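Methyl-coenzyme M reductase I beta subunit (Methanosarcina barkeri, PDB 1E6Y) forms the beta part of the nickel enzyme that releases methane from methyl-coenzyme M, with coenzyme B as reductant, in the final step of methanogenesis. Local coordinates at residues G262-S267 with L329-I334; P297-C302 with G340-D345; A309-N314 with Q322-T327. All coordinates share one frame; numbering follows the deposited sequence.

Overall arrangement
All three contacts fall in the helical C-terminal part of the subunit, on one side of its centre, and each draws on the hairpin of helices 296-318 and 323-339. Interaction 3 lies by the turn of that hairpin and has the smallest separation along the chain. Interaction 2 joins its far ends, with its centre about 18 Å from that of interaction 3, and interaction 1 sets helix 261-274 against its second arm. The segments of interactions 1 and 2 alternate along the chain; their centres are about 12 Å apart, and N332 OD1 probably accepts a hydrogen bond from C344 N. Interactions 1 and 3, centres about 10 Å apart, share packing around V264, F331 and A310. The gamma subunit touches all three contacts.

Interaction 1: G262-S267 with L329-I334; sequences GTVIES and LYFNDI
Helices 262-267 and 329-334 pass each other at 49° between their N-to-C directions, with axes 9.7 Å apart at closest approach and I265 and F331 bringing their CA atoms nearest. No hydrogen bond crosses the contact; its side-chain contacts are apolar, and I265 carries most of them. Its CG1 branch lies anti to the carbonyl carbon (chi1 -75°) and runs past the F331 side chain in the opposite direction, CG1 reaching CE1 of the ring at 3.4 Å and CD1 of the same ring at 3.5 Å. The approach to this ring is oblique. Beyond CG1, the terminal methyl of I265 reaches I334, where I265 CD1 meets I334 CG2 at 3.4 Å and the side chains cross at about a right angle. The same methyl is equally close to I334 CB, so the tip of I265 is pressed into the branch point of I334 more tightly than ordinary van der Waals packing.

This is helix-to-helix packing within an all-buried core, in which one arm of the 296-318/323-339 hairpin receives the earlier helix 261-274. F331 has CG anti to the backbone N (chi1 171°); its CB leaves the helix along the side of the interface, and only the ring turns in toward helix 261-274. V264 adds a lighter touch at the same ring carbon, its CG1 standing 3.9 Å from F331 CE1, also oblique to the ring. V264 and F331 both continue onto A310 of helix 296-318, so that third helix packs against both. Beside this core, I334 also packs against Y103 of the gamma subunit, and the hydroxyl of Y330 is hydrogen-bonded to T116 of that chain.

Interaction 2: P297-C302 with G340-D345; sequences PKWNAC and GLPGCD
W299 and N300, adjacent on the first turns of helix 296-318, reach across to the loop that leaves helix 323-339 and leads to helix 348-358, joining the open ends of a helical hairpin. Both have CG anti to the backbone N, and each grips the loop through one polar atom. The indole NE1 of W299 gives its hydrogen to P342 O at 2.9 Å. The acceptor sits at the edge of the indole, 16° out of its plane, while the donor lies in the plane of the P342 carbonyl. L341, one residue earlier, covers the six-membered ring: its CD1 stands over one face, 3.8 Å from the ring centroid and 15° off the normal, in a CH-pi contact. Its CB meanwhile lies 3.6 Å from W299 NE1, so this single leucine touches the indole by both its root and one tip.

Further along the loop, N300 OD1 accepts the hydrogen of D345 N at 2.6 Å, in the plane of its amide carbonyl and with an N-H...O angle of 162°. The loop itself is steadied from its own helix, where E336 takes the N-H of G343. The CB of D345 points away from helix 296-318, and its carboxylate is bound by S382 and by a salt bridge to R383. Outside the loop, Q238 of the gamma subunit packs on L341 and P342. With one bond donated to the loop and one accepted from it, two buried backbone polar groups are satisfied by side chains, which ties an irregular segment to the helix without strand or helix pairing.

Interaction 3: A309-N314 with Q322-T327; sequences AATLVN and QNVSST
N314 and T327 meet through a short hydrogen bond, N314 ND2 giving a hydrogen to T327 OG1 at 2.8 Å, the acceptor close to the amide plane. A second bond runs the other way between the helices: N323 ND2 donates to the backbone O of N314 at 3.1 Å, nearly straight at 165°, with that oxygen in the plane of the N323 amide but the donor well above the carbonyl plane. T327 has OG1 anti to the carbonyl carbon (chi1 -63°), and this turns its CG2 to the backbone of the facing helix, 3.4 Å from T311 N, and to A310 CB at 3.6 Å. T311 CG2 and V324 CG2 complete the apolar side at 3.7 Å.

The T327 hydroxyl is itself positioned by its own donated bond to N323 O, at 2.6 Å, so it can accept the hydrogen from N314 ND2. N314 ND2 is also hydrogen-bonded to V112 O of the gamma subunit. The N-to-C directions of helices 309-314 and 323-327 make 141°, as the arms of a helical hairpin, bordered by helix 261-274 through I261 and by helix 387-395 through C389.

Interaction 1: G262-S267 with L329-I334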
ATOM      1  N   GLY E 262     -32.833  27.586  -2.217  1.00 11.55           N
ATOM      2  CA  GLY E 262     -32.858  28.957  -2.699  1.00 12.15           C
ATOM      3  C   GLY E 262     -33.282  29.995  -1.676  1.00 12.22           C
ATOM      4  O   GLY E 262     -32.686  31.068  -1.603  1.00 12.92           O
ATOM      5  N   THR E 263     -34.311  29.693  -0.887  1.00 12.79           N
ATOM      6  CA  THR E 263     -34.805  30.649   0.105  1.00 13.13           C
ATOM      7  C   THR E 263     -33.875  30.756   1.314  1.00 12.98           C
ATOM      8  O   THR E 263     -33.809  31.805   1.958  1.00 13.20           O
ATOM      9  CB  THR E 263     -36.230  30.297   0.592  1.00 13.72           C
ATOM     10  OG1 THR E 263     -36.233  28.998   1.195  1.00 14.66           O
ATOM     11  CG2 THR E 263     -37.212  30.320  -0.575  1.00 14.22           C
ATOM     12  N   VAL E 264     -33.118  29.696   1.586  1.00 12.77           N
ATOM     13  CA  VAL E 264     -32.095  29.736   2.627  1.00 12.76           C
ATOM     14  C   VAL E 264     -31.010  30.746   2.250  1.00 13.04           C
ATOM     15  O   VAL E 264     -30.507  31.475   3.103  1.00 13.21           O
ATOM     16  CB  VAL E 264     -31.457  28.337   2.847  1.00 12.53           C
ATOM     17  CG1 VAL E 264     -30.251  28.439   3.775  1.00 12.23           C
ATOM     18  CG2 VAL E 264     -32.484  27.387   3.436  1.00 12.20           C
ATOM     19  N   ILE E 265     -30.724  30.845   0.956  1.00 14.09           N
ATOM     20  CA  ILE E 265     -29.769  31.826   0.454  1.00 14.68           C
ATOM     21  C   ILE E 265     -30.255  33.254   0.707  1.00 14.66           C
ATOM     22  O   ILE E 265     -29.482  34.106   1.142  1.00 14.52           O
ATOM     23  CB  ILE E 265     -29.491  31.600  -1.055  1.00 15.93           C
ATOM     24  CG1 ILE E 265     -28.593  30.372  -1.219  1.00 16.44           C
ATOM     25  CG2 ILE E 265     -28.811  32.819  -1.675  1.00 16.29           C
ATOM     26  CD1 ILE E 265     -28.655  29.736  -2.572  1.00 18.09           C
ATOM     27  N   GLU E 266     -31.557  33.479   0.548  1.00 15.00           N
ATOM     28  CA  GLU E 266     -32.150  34.781   0.844  1.00 15.41           C
ATOM     29  C   GLU E 266     -31.964  35.144   2.319  1.00 14.73           C
ATOM     30  O   GLU E 266     -31.541  36.254   2.642  1.00 14.24           O
ATOM     31  CB  GLU E 266     -33.639  34.774   0.494  1.00 16.89           C
ATOM     32  CG  GLU E 266     -34.289  36.149   0.502  1.00 20.27           C
ATOM     33  CD  GLU E 266     -35.796  36.093   0.296  1.00 22.58           C
ATOM     34  OE1 GLU E 266     -36.303  35.064  -0.207  1.00 24.82           O
ATOM     35  OE2 GLU E 266     -36.479  37.076   0.653  1.00 23.99           O
ATOM     36  N   SER E 267     -32.201  34.169   3.195  1.00 14.57           N
ATOM     37  CA  SER E 267     -31.986  34.330   4.631  1.00 14.08           C
ATOM     38  C   SER E 267     -30.534  34.665   4.951  1.00 13.50           C
ATOM     39  O   SER E 267     -30.260  35.554   5.759  1.00 13.68           O
ATOM     40  CB  SER E 267     -32.376  33.050   5.371  1.00 14.10           C
ATOM     41  OG  SER E 267     -33.768  32.822   5.292  1.00 14.31           O
ATOM     42  N   LEU E 329     -23.401  21.569  -2.803  1.00  8.92           N
ATOM     43  CA  LEU E 329     -22.967  22.100  -4.092  1.00  8.70           C
ATOM     44  C   LEU E 329     -23.744  23.367  -4.431  1.00  9.19           C
ATOM     45  O   LEU E 329     -23.166  24.446  -4.581  1.00  9.10           O
ATOM     46  CB  LEU E 329     -23.180  21.056  -5.195  1.00  9.06           C
ATOM     47  CG  LEU E 329     -22.283  21.095  -6.442  1.00  9.43           C
ATOM     48  CD1 LEU E 329     -22.607  19.888  -7.310  1.00 10.16           C
ATOM     49  CD2 LEU E 329     -22.480  22.380  -7.236  1.00 11.10           C
ATOM     50  N   TYR E 330     -25.064  23.241  -4.483  1.00  9.18           N
ATOM     51  CA  TYR E 330     -25.892  24.300  -5.032  1.00  9.21           C
ATOM     52  C   TYR E 330     -26.161  25.466  -4.101  1.00  9.17           C
ATOM     53  O   TYR E 330     -26.267  26.597  -4.567  1.00  8.99           O
ATOM     54  CB  TYR E 330     -27.195  23.716  -5.577  1.00  9.46           C
ATOM     55  CG  TYR E 330     -26.954  22.953  -6.854  1.00 10.03           C
ATOM     56  CD1 TYR E 330     -26.988  21.561  -6.869  1.00  9.82           C
ATOM     57  CD2 TYR E 330     -26.444  23.607  -7.973  1.00 10.82           C
ATOM     58  CE1 TYR E 330     -26.492  20.840  -7.954  1.00 10.37           C
ATOM     59  CE2 TYR E 330     -25.945  22.901  -9.056  1.00 11.00           C
ATOM     60  CZ  TYR E 330     -25.960  21.522  -9.039  1.00 10.63           C
ATOM     61  OH  TYR E 330     -25.350  20.836 -10.061  1.00 10.37           O
ATOM     62  N   PHE E 331     -26.136  25.231  -2.791  1.00  9.64           N
ATOM     63  CA  PHE E 331     -26.247  26.356  -1.863  1.00  9.40           C
ATOM     64  C   PHE E 331     -25.113  27.337  -2.127  1.00 10.11           C
ATOM     65  O   PHE E 331     -25.339  28.543  -2.253  1.00 10.82           O
ATOM     66  CB  PHE E 331     -26.190  25.903  -0.397  1.00  9.70           C
ATOM     67  CG  PHE E 331     -26.078  27.052   0.570  1.00 10.10           C
ATOM     68  CD1 PHE E 331     -27.185  27.852   0.842  1.00 11.42           C
ATOM     69  CD2 PHE E 331     -24.833  27.449   1.053  1.00 10.97           C
ATOM     70  CE1 PHE E 331     -27.051  29.044   1.562  1.00 11.35           C
ATOM     71  CE2 PHE E 331     -24.688  28.638   1.772  1.00 11.53           C
ATOM     72  CZ  PHE E 331     -25.800  29.437   2.024  1.00 11.33           C
ATOM     73  N   ASN E 332     -23.897  26.804  -2.237  1.00  9.89           N
ATOM     74  CA  ASN E 332     -22.709  27.627  -2.397  1.00  9.40           C
ATOM     75  C   ASN E 332     -22.551  28.170  -3.810  1.00  9.74           C
ATOM     76  O   ASN E 332     -22.177  29.327  -3.997  1.00 10.30           O
ATOM     77  CB  ASN E 332     -21.470  26.832  -1.988  1.00  9.17           C
ATOM     78  CG  ASN E 332     -21.360  26.692  -0.488  1.00  9.05           C
ATOM     79  OD1 ASN E 332     -21.098  27.666   0.211  1.00  8.79           O
ATOM     80  ND2 ASN E 332     -21.701  25.515   0.024  1.00  9.09           N
ATOM     81  N   ASP E 333     -22.880  27.341  -4.799  1.00 10.80           N
ATOM     82  CA  ASP E 333     -22.887  27.756  -6.199  1.00 10.49           C
ATOM     83  C   ASP E 333     -23.847  28.932  -6.401  1.00 10.48           C
ATOM     84  O   ASP E 333     -23.451  29.987  -6.900  1.00 10.16           O
ATOM     85  CB  ASP E 333     -23.302  26.573  -7.081  1.00  9.82           C
ATOM     86  CG  ASP E 333     -23.039  26.802  -8.564  1.00 10.38           C
ATOM     87  OD1 ASP E 333     -22.535  27.879  -8.949  1.00 10.68           O
ATOM     88  OD2 ASP E 333     -23.340  25.886  -9.356  1.00 10.31           O
ATOM     89  N   ILE E 334     -25.081  28.767  -5.933  1.00 10.34           N
ATOM     90  CA  ILE E 334     -26.114  29.787  -6.102  1.00 10.41           C
ATOM     91  C   ILE E 334     -25.844  31.018  -5.230  1.00 10.91           C
ATOM     92  O   ILE E 334     -26.135  32.145  -5.638  1.00 11.36           O
ATOM     93  CB  ILE E 334     -27.523  29.225  -5.776  1.00 11.02           C
ATOM     94  CG1 ILE E 334     -27.853  28.065  -6.714  1.00 10.95           C
ATOM     95  CG2 ILE E 334     -28.580  30.310  -5.945  1.00 11.21           C
ATOM     96  CD1 ILE E 334     -29.100  27.300  -6.311  1.00 11.77           C
TER

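Interaction 2: P297-C302 with G340-D345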
ATOM      1  N   PRO E 297     -13.336  35.942   7.119  1.00 10.64           N
ATOM      2  CA  PRO E 297     -13.613  34.733   7.909  1.00 10.46           C
ATOM      3  C   PRO E 297     -15.045  34.659   8.448  1.00 10.68           C
ATOM      4  O   PRO E 297     -15.622  33.576   8.530  1.00 10.55           O
ATOM      5  CB  PRO E 297     -12.580  34.799   9.035  1.00 10.48           C
ATOM      6  CG  PRO E 297     -11.458  35.606   8.460  1.00 11.10           C
ATOM      7  CD  PRO E 297     -12.147  36.653   7.623  1.00 10.17           C
ATOM      8  N   LYS E 298     -15.635  35.808   8.770  1.00 11.23           N
ATOM      9  CA  LYS E 298     -17.022  35.842   9.232  1.00 11.93           C
ATOM     10  C   LYS E 298     -18.011  35.513   8.120  1.00 11.58           C
ATOM     11  O   LYS E 298     -19.001  34.821   8.350  1.00 11.98           O
ATOM     12  CB  LYS E 298     -17.360  37.208   9.821  1.00 14.36           C
ATOM     13  CG  LYS E 298     -17.353  37.232  11.331  1.00 18.00           C
ATOM     14  CD  LYS E 298     -18.288  38.300  11.850  1.00 20.12           C
ATOM     15  CE  LYS E 298     -18.334  38.282  13.352  1.00 21.09           C
ATOM     16  NZ  LYS E 298     -18.521  39.655  13.881  1.00 22.34           N
ATOM     17  N   TRP E 299     -17.760  36.041   6.926  1.00 11.16           N
ATOM     18  CA  TRP E 299     -18.573  35.703   5.763  1.00 10.92           C
ATOM     19  C   TRP E 299     -18.506  34.202   5.498  1.00 10.40           C
ATOM     20  O   TRP E 299     -19.523  33.565   5.225  1.00 11.32           O
ATOM     21  CB  TRP E 299     -18.099  36.470   4.522  1.00 11.72           C
ATOM     22  CG  TRP E 299     -18.683  35.933   3.246  1.00 11.77           C
ATOM     23  CD1 TRP E 299     -18.007  35.325   2.227  1.00 10.92           C
ATOM     24  CD2 TRP E 299     -20.074  35.855   2.909  1.00 12.04           C
ATOM     25  NE1 TRP E 299     -18.889  34.864   1.280  1.00 12.03           N
ATOM     26  CE2 TRP E 299     -20.166  35.177   1.671  1.00 11.72           C
ATOM     27  CE3 TRP E 299     -21.253  36.288   3.533  1.00 11.77           C
ATOM     28  CZ2 TRP E 299     -21.390  34.922   1.045  1.00 12.72           C
ATOM     29  CZ3 TRP E 299     -22.473  36.032   2.909  1.00 12.79           C
ATOM     30  CH2 TRP E 299     -22.529  35.355   1.676  1.00 12.53           C
ATOM     31  N   ASN E 300     -17.302  33.646   5.583  1.00 11.05           N
ATOM     32  CA  ASN E 300     -17.115  32.209   5.426  1.00 10.65           C
ATOM     33  C   ASN E 300     -17.952  31.423   6.434  1.00 10.18           C
ATOM     34  O   ASN E 300     -18.583  30.427   6.077  1.00 10.05           O
ATOM     35  CB  ASN E 300     -15.637  31.843   5.580  1.00 11.00           C
ATOM     36  CG  ASN E 300     -15.379  30.381   5.309  1.00 12.12           C
ATOM     37  OD1 ASN E 300     -15.480  29.929   4.170  1.00 13.72           O
ATOM     38  ND2 ASN E 300     -15.140  29.612   6.365  1.00 11.75           N
ATOM     39  N   ALA E 301     -17.994  31.902   7.675  1.00 10.37           N
ATOM     40  CA  ALA E 301     -18.832  31.294   8.708  1.00 10.42           C
ATOM     41  C   ALA E 301     -20.323  31.410   8.369  1.00 10.45           C
ATOM     42  O   ALA E 301     -21.089  30.473   8.597  1.00 10.08           O
ATOM     43  CB  ALA E 301     -18.546  31.933  10.059  1.00 10.83           C
ATOM     44  N   CYS E 302     -20.719  32.547   7.794  1.00 10.60           N
ATOM     45  CA  CYS E 302     -22.084  32.740   7.303  1.00 11.38           C
ATOM     46  C   CYS E 302     -22.432  31.715   6.229  1.00 10.46           C
ATOM     47  O   CYS E 302     -23.511  31.125   6.251  1.00 10.89           O
ATOM     48  CB  CYS E 302     -22.255  34.147   6.723  1.00 12.61           C
ATOM     49  SG  CYS E 302     -22.311  35.472   7.941  1.00 16.54           S
ATOM     50  N   GLY E 340     -21.770  37.477  -5.775  1.00 10.95           N
ATOM     51  CA  GLY E 340     -20.444  37.779  -6.292  1.00 11.20           C
ATOM     52  C   GLY E 340     -19.358  37.540  -5.254  1.00 10.87           C
ATOM     53  O   GLY E 340     -18.219  37.975  -5.419  1.00 10.43           O
ATOM     54  N   LEU E 341     -19.719  36.846  -4.178  1.00 11.01           N
ATOM     55  CA  LEU E 341     -18.780  36.493  -3.117  1.00 10.91           C
ATOM     56  C   LEU E 341     -18.478  35.004  -3.196  1.00 10.59           C
ATOM     57  O   LEU E 341     -19.319  34.223  -3.643  1.00 11.16           O
ATOM     58  CB  LEU E 341     -19.390  36.812  -1.751  1.00 11.79           C
ATOM     59  CG  LEU E 341     -19.652  38.283  -1.445  1.00 12.48           C
ATOM     60  CD1 LEU E 341     -20.537  38.396  -0.219  1.00 14.37           C
ATOM     61  CD2 LEU E 341     -18.336  38.999  -1.227  1.00 13.36           C
ATOM     62  N   PRO E 342     -17.293  34.583  -2.721  1.00 11.02           N
ATOM     63  CA  PRO E 342     -16.956  33.155  -2.697  1.00 10.63           C
ATOM     64  C   PRO E 342     -17.809  32.362  -1.712  1.00 10.70           C
ATOM     65  O   PRO E 342     -18.184  32.864  -0.649  1.00 10.79           O
ATOM     66  CB  PRO E 342     -15.478  33.146  -2.303  1.00 11.68           C
ATOM     67  CG  PRO E 342     -15.309  34.400  -1.518  1.00 12.32           C
ATOM     68  CD  PRO E 342     -16.180  35.406  -2.219  1.00 10.47           C
ATOM     69  N   GLY E 343     -18.157  31.140  -2.105  1.00  9.95           N
ATOM     70  CA  GLY E 343     -18.908  30.258  -1.231  1.00  9.77           C
ATOM     71  C   GLY E 343     -18.063  29.770  -0.072  1.00  8.81           C
ATOM     72  O   GLY E 343     -16.893  30.148   0.065  1.00  9.69           O
ATOM     73  N   CYS E 344     -18.647  28.910   0.758  1.00  9.13           N
ATOM     74  CA  CYS E 344     -17.975  28.429   1.956  1.00  8.73           C
ATOM     75  C   CYS E 344     -16.669  27.711   1.624  1.00  9.29           C
ATOM     76  O   CYS E 344     -16.603  26.920   0.683  1.00  9.98           O
ATOM     77  CB  CYS E 344     -18.887  27.493   2.744  1.00  9.30           C
ATOM     78  SG  CYS E 344     -18.175  26.979   4.319  1.00  9.40           S
ATOM     79  N   ASP E 345     -15.620  28.061   2.362  1.00  8.74           N
ATOM     80  CA  ASP E 345     -14.280  27.515   2.160  1.00  9.43           C
ATOM     81  C   ASP E 345     -13.737  27.885   0.777  1.00  9.00           C
ATOM     82  O   ASP E 345     -12.877  27.193   0.228  1.00  8.69           O
ATOM     83  CB  ASP E 345     -14.295  25.991   2.345  1.00  9.76           C
ATOM     84  CG  ASP E 345     -13.049  25.465   3.045  1.00 11.29           C
ATOM     85  OD1 ASP E 345     -12.147  26.254   3.385  1.00 10.82           O
ATOM     86  OD2 ASP E 345     -12.969  24.242   3.249  1.00 12.07           O
TER

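Interaction 3: A309-N314 with Q322-T327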
ATOM      1  N   ALA E 309     -27.700  24.863   7.188  1.00  9.65           N
ATOM      2  CA  ALA E 309     -29.112  25.233   7.256  1.00  9.84           C
ATOM      3  C   ALA E 309     -29.870  24.709   6.037  1.00  9.90           C
ATOM      4  O   ALA E 309     -30.928  24.089   6.172  1.00  9.81           O
ATOM      5  CB  ALA E 309     -29.254  26.747   7.357  1.00 10.24           C
ATOM      6  N   ALA E 310     -29.263  24.867   4.862  1.00 10.19           N
ATOM      7  CA  ALA E 310     -29.840  24.367   3.618  1.00  9.52           C
ATOM      8  C   ALA E 310     -29.952  22.846   3.634  1.00  9.66           C
ATOM      9  O   ALA E 310     -30.921  22.292   3.124  1.00  9.60           O
ATOM     10  CB  ALA E 310     -29.002  24.821   2.428  1.00 10.02           C
ATOM     11  N   THR E 311     -28.964  22.177   4.229  1.00  9.05           N
ATOM     12  CA  THR E 311     -28.993  20.721   4.375  1.00  9.01           C
ATOM     13  C   THR E 311     -30.165  20.292   5.252  1.00  8.85           C
ATOM     14  O   THR E 311     -30.933  19.399   4.886  1.00  9.21           O
ATOM     15  CB  THR E 311     -27.678  20.187   4.997  1.00  9.02           C
ATOM     16  OG1 THR E 311     -26.585  20.436   4.105  1.00  9.32           O
ATOM     17  CG2 THR E 311     -27.777  18.689   5.257  1.00  9.36           C
ATOM     18  N   LEU E 312     -30.318  20.953   6.395  1.00  8.90           N
ATOM     19  CA  LEU E 312     -31.401  20.638   7.318  1.00  9.80           C
ATOM     20  C   LEU E 312     -32.773  20.874   6.683  1.00 10.08           C
ATOM     21  O   LEU E 312     -33.688  20.073   6.865  1.00  9.94           O
ATOM     22  CB  LEU E 312     -31.253  21.462   8.603  1.00 11.30           C
ATOM     23  CG  LEU E 312     -30.053  21.087   9.480  1.00 12.79           C
ATOM     24  CD1 LEU E 312     -29.969  22.016  10.679  1.00 14.14           C
ATOM     25  CD2 LEU E 312     -30.186  19.647   9.939  1.00 15.36           C
ATOM     26  N   VAL E 313     -32.860  21.891   5.830  1.00 10.14           N
ATOM     27  CA  VAL E 313     -34.108  22.226   5.150  1.00 10.33           C
ATOM     28  C   VAL E 313     -34.398  21.272   3.988  1.00 10.40           C
ATOM     29  O   VAL E 313     -35.519  20.774   3.857  1.00 10.53           O
ATOM     30  CB  VAL E 313     -34.085  23.691   4.636  1.00 10.20           C
ATOM     31  CG1 VAL E 313     -35.283  23.965   3.727  1.00 11.12           C
ATOM     32  CG2 VAL E 313     -34.096  24.653   5.816  1.00 11.20           C
ATOM     33  N   ASN E 314     -33.378  20.978   3.185  1.00 10.38           N
ATOM     34  CA  ASN E 314     -33.561  20.161   1.986  1.00 10.14           C
ATOM     35  C   ASN E 314     -33.615  18.663   2.281  1.00 10.35           C
ATOM     36  O   ASN E 314     -34.459  17.948   1.736  1.00 10.31           O
ATOM     37  CB  ASN E 314     -32.452  20.449   0.971  1.00 10.34           C
ATOM     38  CG  ASN E 314     -32.816  19.994  -0.430  1.00 11.64           C
ATOM     39  OD1 ASN E 314     -33.966  20.117  -0.859  1.00 11.03           O
ATOM     40  ND2 ASN E 314     -31.842  19.446  -1.145  1.00 11.29           N
ATOM     41  N   GLN E 322     -29.650  11.583   0.780  1.00  9.09           N
ATOM     42  CA  GLN E 322     -28.933  11.816  -0.475  1.00  9.20           C
ATOM     43  C   GLN E 322     -28.945  13.274  -0.926  1.00  9.25           C
ATOM     44  O   GLN E 322     -28.046  13.707  -1.651  1.00  9.80           O
ATOM     45  CB  GLN E 322     -29.496  10.933  -1.589  1.00  9.10           C
ATOM     46  CG  GLN E 322     -30.863  11.363  -2.101  1.00  9.30           C
ATOM     47  CD  GLN E 322     -31.432  10.376  -3.090  1.00 10.15           C
ATOM     48  OE1 GLN E 322     -31.869   9.289  -2.715  1.00 10.44           O
ATOM     49  NE2 GLN E 322     -31.391  10.727  -4.367  1.00  9.60           N
ATOM     50  N   ASN E 323     -29.921  14.042  -0.442  1.00  9.19           N
ATOM     51  CA  ASN E 323     -30.078  15.440  -0.840  1.00  9.60           C
ATOM     52  C   ASN E 323     -28.911  16.320  -0.396  1.00  9.11           C
ATOM     53  O   ASN E 323     -28.730  17.423  -0.909  1.00  8.99           O
ATOM     54  CB  ASN E 323     -31.384  16.013  -0.278  1.00 10.00           C
ATOM     55  CG  ASN E 323     -32.614  15.324  -0.834  1.00 11.01           C
ATOM     56  OD1 ASN E 323     -32.517  14.432  -1.675  1.00 11.14           O
ATOM     57  ND2 ASN E 323     -33.784  15.722  -0.345  1.00 11.23           N
ATOM     58  N   VAL E 324     -28.113  15.820   0.544  1.00  8.44           N
ATOM     59  CA  VAL E 324     -27.015  16.601   1.108  1.00  8.46           C
ATOM     60  C   VAL E 324     -25.907  16.934   0.104  1.00  8.60           C
ATOM     61  O   VAL E 324     -25.339  18.025   0.155  1.00  8.91           O
ATOM     62  CB  VAL E 324     -26.394  15.896   2.346  1.00  7.64           C
ATOM     63  CG1 VAL E 324     -25.676  14.613   1.935  1.00  8.66           C
ATOM     64  CG2 VAL E 324     -25.441  16.838   3.060  1.00  8.63           C
ATOM     65  N   SER E 325     -25.614  16.021  -0.821  1.00  8.74           N
ATOM     66  CA  SER E 325     -24.509  16.247  -1.753  1.00  9.31           C
ATOM     67  C   SER E 325     -24.800  17.409  -2.698  1.00  9.46           C
ATOM     68  O   SER E 325     -23.968  18.301  -2.870  1.00  9.19           O
ATOM     69  CB  SER E 325     -24.182  14.973  -2.549  1.00  8.85           C
ATOM     70  OG  SER E 325     -25.280  14.522  -3.322  1.00  9.71           O
ATOM     71  N   SER E 326     -26.024  17.453  -3.217  1.00  9.93           N
ATOM     72  CA  SER E 326     -26.433  18.532  -4.112  1.00 10.70           C
ATOM     73  C   SER E 326     -26.701  19.826  -3.344  1.00 10.42           C
ATOM     74  O   SER E 326     -26.482  20.921  -3.865  1.00 11.42           O
ATOM     75  CB  SER E 326     -27.680  18.121  -4.901  1.00 10.92           C
ATOM     76  OG  SER E 326     -28.704  17.668  -4.034  1.00 13.13           O
ATOM     77  N   THR E 327     -27.135  19.696  -2.092  1.00 10.39           N
ATOM     78  CA  THR E 327     -27.380  20.859  -1.240  1.00  9.68           C
ATOM     79  C   THR E 327     -26.092  21.644  -0.997  1.00  8.88           C
ATOM     80  O   THR E 327     -26.065  22.863  -1.144  1.00  8.52           O
ATOM     81  CB  THR E 327     -27.976  20.446   0.125  1.00  9.53           C
ATOM     82  OG1 THR E 327     -29.255  19.833  -0.075  1.00  9.93           O
ATOM     83  CG2 THR E 327     -28.139  21.657   1.019  1.00 10.03           C
TER